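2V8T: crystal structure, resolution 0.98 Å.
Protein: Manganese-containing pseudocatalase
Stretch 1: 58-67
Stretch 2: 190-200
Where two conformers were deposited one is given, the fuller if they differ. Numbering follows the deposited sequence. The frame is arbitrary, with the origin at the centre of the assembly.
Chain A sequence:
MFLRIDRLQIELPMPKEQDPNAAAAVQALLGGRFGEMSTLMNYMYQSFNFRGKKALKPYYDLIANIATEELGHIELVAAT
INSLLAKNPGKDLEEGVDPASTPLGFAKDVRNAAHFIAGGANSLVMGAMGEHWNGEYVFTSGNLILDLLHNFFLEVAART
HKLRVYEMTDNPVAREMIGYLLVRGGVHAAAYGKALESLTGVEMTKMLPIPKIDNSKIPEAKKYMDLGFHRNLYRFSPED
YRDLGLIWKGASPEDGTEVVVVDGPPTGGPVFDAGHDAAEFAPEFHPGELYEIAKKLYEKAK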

# COMPACT_ATOMS: atom_id res chain seq x y z
N PRO A 58 1.76 37.38 4.53
CA PRO A 58 2.80 37.01 5.47
C PRO A 58 2.82 35.50 5.75
O PRO A 58 3.91 34.89 5.94
N TYR A 59 1.65 34.90 5.78
CA TYR A 59 1.52 33.46 6.05
C TYR A 59 1.92 32.64 4.85
O TYR A 59 2.55 31.57 4.99
N TYR A 60 1.58 33.10 3.66
CA TYR A 60 2.04 32.45 2.41
C TYR A 60 3.57 32.48 2.34
O TYR A 60 4.21 31.45 2.06
N ASP A 61 4.17 33.63 2.59
CA ASP A 61 5.62 33.73 2.54
C ASP A 61 6.25 32.71 3.47
O ASP A 61 7.24 32.04 3.14
N LEU A 62 5.68 32.56 4.66
CA LEU A 62 6.24 31.66 5.66
C LEU A 62 6.23 30.20 5.14
O LEU A 62 7.24 29.52 5.20
N ILE A 63 5.06 29.75 4.68
CA ILE A 63 4.96 28.35 4.23
C ILE A 63 5.79 28.12 2.99
O ILE A 63 6.48 27.10 2.86
N ALA A 64 5.74 29.05 2.02
CA ALA A 64 6.48 28.89 0.79
C ALA A 64 7.99 28.83 1.06
O ALA A 64 8.73 28.08 0.41
N ASN A 65 8.46 29.67 1.98
CA ASN A 65 9.88 29.74 2.28
C ASN A 65 10.36 28.53 3.10
O ASN A 65 11.42 27.98 2.83
N ILE A 66 9.58 28.12 4.12
CA ILE A 66 9.98 26.95 4.89
C ILE A 66 9.98 25.71 3.99
O ILE A 66 10.88 24.88 4.09
N ALA A 67 9.02 25.60 3.05
CA ALA A 67 9.05 24.50 2.11
C ALA A 67 10.42 24.43 1.41
O ALA A 67 10.98 23.36 1.19
N ALA A 190 8.51 27.14 16.17
CA ALA A 190 8.30 28.48 16.72
C ALA A 190 7.59 29.38 15.71
O ALA A 190 6.74 30.19 16.09
N ALA A 191 7.97 29.29 14.43
CA ALA A 191 7.40 30.14 13.41
C ALA A 191 5.92 29.81 13.21
O ALA A 191 5.07 30.71 13.13
N TYR A 192 5.59 28.52 13.10
CA TYR A 192 4.18 28.15 12.98
C TYR A 192 3.40 28.49 14.24
O TYR A 192 2.23 28.89 14.17
N GLY A 193 4.06 28.38 15.40
CA GLY A 193 3.40 28.77 16.63
C GLY A 193 3.11 30.28 16.67
O GLY A 193 2.02 30.70 17.08
N LYS A 194 4.08 31.09 16.24
CA LYS A 194 3.85 32.54 16.13
C LYS A 194 2.77 32.86 15.12
O LYS A 194 1.95 33.77 15.35
N ALA A 195 2.72 32.14 14.01
CA ALA A 195 1.67 32.37 13.04
C ALA A 195 0.29 32.06 13.66
O ALA A 195 -0.66 32.84 13.51
N LEU A 196 0.19 30.95 14.40
CA LEU A 196 -1.08 30.62 15.07
C LEU A 196 -1.42 31.65 16.13
O LEU A 196 -2.61 32.01 16.27
N GLU A 197 -0.45 32.16 16.88
CA GLU A 197 -0.74 33.20 17.86
C GLU A 197 -1.35 34.43 17.19
O GLU A 197 -2.31 35.02 17.68
N SER A 198 -0.79 34.81 16.05
CA SER A 198 -1.27 35.97 15.34
C SER A 198 -2.71 35.80 14.84
O SER A 198 -3.49 36.75 14.84
N LEU A 199 -3.07 34.60 14.41
CA LEU A 199 -4.37 34.34 13.82
C LEU A 199 -5.45 34.00 14.84
O LEU A 199 -6.64 34.15 14.52
N THR A 200 -5.06 33.47 15.99
CA THR A 200 -5.99 32.88 16.93
C THR A 200 -5.91 33.45 18.36
O THR A 200 -6.83 33.22 19.16

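Antiparallel helices commonly pack through a stripe of apolar side chains, with an occasional polar link, and the pairing of 58-67 with 190-200 in this pseudocatalase illustrates the pattern. The axes run at 166° and approach to 11.2 Å. Tyr 59, Leu 62 and Ile 66 point toward the second helix, whereas Ala 191, Ala 195, Ser 198 and Leu 199 point back.

One set of apolar contacts sets large residues against alanines. Leu 62, with chi1 t and chi2 p, packs against two alanines: its CD1 lies 4.0 Å from CB of Ala 191, and its CD2 lies 4.1 Å from CB of Ala 195. Ile 66 (m, t) brings CD1 to 4.2 Å from CB of Ala 191. Leu 62 also comes close to the opposing backbone, its CD2 sitting 3.9 Å from the carbonyl O of Ala 191, an approach consistent with the small alanine side chain.

Aromatic rings extend the stripe at both ends. Tyr 192 leaves its helix sideways, but its m rotamer brings the ring nearer, where CD1 meets Leu 62 CD2 at 4.1 Å, CE1 meets Ile 63 CG1 at 4.2 Å and CZ meets Ile 66 CD1 at 3.8 Å. Tyr 59, also m, packs its CD1 4.1 Å from CB of Ala 195. Leu 199 (m, t) adds an off-centre CH-pi contact, its CD1 4.2 Å from the centroid of the Tyr 59 ring.

A single hydrogen bond crosses between the helices. At the edge of its ring, Tyr 59 OH donates to Ser 198 OG at 2.8 Å; the serine, chi1 p, in turn donates a hydrogen bond from OG to the carbonyl O of Ala 195 at 2.8 Å, within its own helix. Tyr 192 OH, by contrast, is buried without a polar partner, 3.6 Å from Ile 66 CG2.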

# COMPACT_ATOMS: atom_id res chain seq x y z
CB PRO A 58 2.39 37.82 6.72
CG PRO A 58 1.65 39.05 6.13
CD PRO A 58 0.87 38.43 5.02
CB TYR A 59 0.05 33.16 6.46
CG TYR A 59 -0.38 34.00 7.63
CD1 TYR A 59 -0.01 33.69 8.91
CD2 TYR A 59 -1.12 35.16 7.42
CE1 TYR A 59 -0.35 34.53 9.96
CE2 TYR A 59 -1.46 36.01 8.46
CZ TYR A 59 -1.08 35.68 9.75
OH TYR A 59 -1.45 36.51 10.77
CB TYR A 60 1.43 33.15 1.22
CG TYR A 60 1.97 32.62 -0.10
CD1 TYR A 60 1.77 31.30 -0.48
CD2 TYR A 60 2.68 33.45 -0.95
CE1 TYR A 60 2.29 30.82 -1.66
CE2 TYR A 60 3.19 32.99 -2.13
CZ TYR A 60 2.98 31.68 -2.52
OH TYR A 60 3.45 31.18 -3.71
CB ASP A 61 6.13 35.14 3.08
CG ASP A 61 5.98 36.29 2.05
OD1 ASP A 61 5.41 36.07 0.94
OD2 ASP A 61 6.46 37.40 2.41
CB LEU A 62 5.44 31.79 6.96
CG LEU A 62 6.01 31.02 8.09
CD1 LEU A 62 7.37 31.52 8.51
CD2 LEU A 62 5.04 31.05 9.27
CB ILE A 63 3.47 27.96 4.04
CG1 ILE A 63 2.70 28.02 5.39
CG2 ILE A 63 3.35 26.55 3.42
CD1 ILE A 63 1.17 27.78 5.24
CB ALA A 64 6.15 30.00 -0.19
CB ASN A 65 10.18 31.03 3.03
CG ASN A 65 11.64 31.20 3.26
OD1 ASN A 65 12.42 31.37 2.31
ND2 ASN A 65 12.06 31.14 4.51
CB ILE A 66 9.17 26.80 6.18
CG1 ILE A 66 9.47 27.96 7.11
CG2 ILE A 66 9.49 25.46 6.86
CD1 ILE A 66 8.61 27.98 8.39
CB ALA A 67 7.96 24.66 1.06
CB ALA A 190 9.66 29.09 17.13
CB ALA A 191 8.17 30.01 12.09
CB TYR A 192 4.04 26.67 12.61
CG TYR A 192 4.57 26.35 11.22
CD1 TYR A 192 4.29 27.15 10.13
CD2 TYR A 192 5.37 25.23 11.00
CE1 TYR A 192 4.74 26.83 8.86
CE2 TYR A 192 5.84 24.91 9.73
CZ TYR A 192 5.52 25.71 8.65
OH TYR A 192 5.96 25.47 7.38
CB LYS A 194 5.19 33.24 15.77
CG LYS A 194 6.17 33.29 16.93
CD LYS A 194 7.54 33.83 16.48
CE LYS A 194 8.59 33.81 17.57
NZ LYS A 194 8.31 34.85 18.61
CB ALA A 195 1.89 31.49 11.81
CB LEU A 196 -1.00 29.22 15.69
CG LEU A 196 -1.10 28.08 14.69
CD1 LEU A 196 -0.58 26.78 15.28
CD2 LEU A 196 -2.52 27.95 14.17
CB GLU A 197 0.62 33.61 18.56
CG GLU A 197 1.28 32.55 19.46
CD GLU A 197 2.70 32.72 20.08
OE1 GLU A 197 3.54 33.55 19.51
OE2 GLU A 197 2.90 31.91 21.03
CB SER A 198 -0.32 36.42 14.25
OG SER A 198 -0.32 35.55 13.12
CB LEU A 199 -4.25 33.21 12.80
CG LEU A 199 -3.50 33.55 11.55
CD1 LEU A 199 -3.07 32.19 10.86
CD2 LEU A 199 -4.28 34.48 10.62
CB THR A 200 -5.80 31.34 17.07
OG1 THR A 200 -4.65 31.05 17.84
CG2 THR A 200 -5.77 30.60 15.73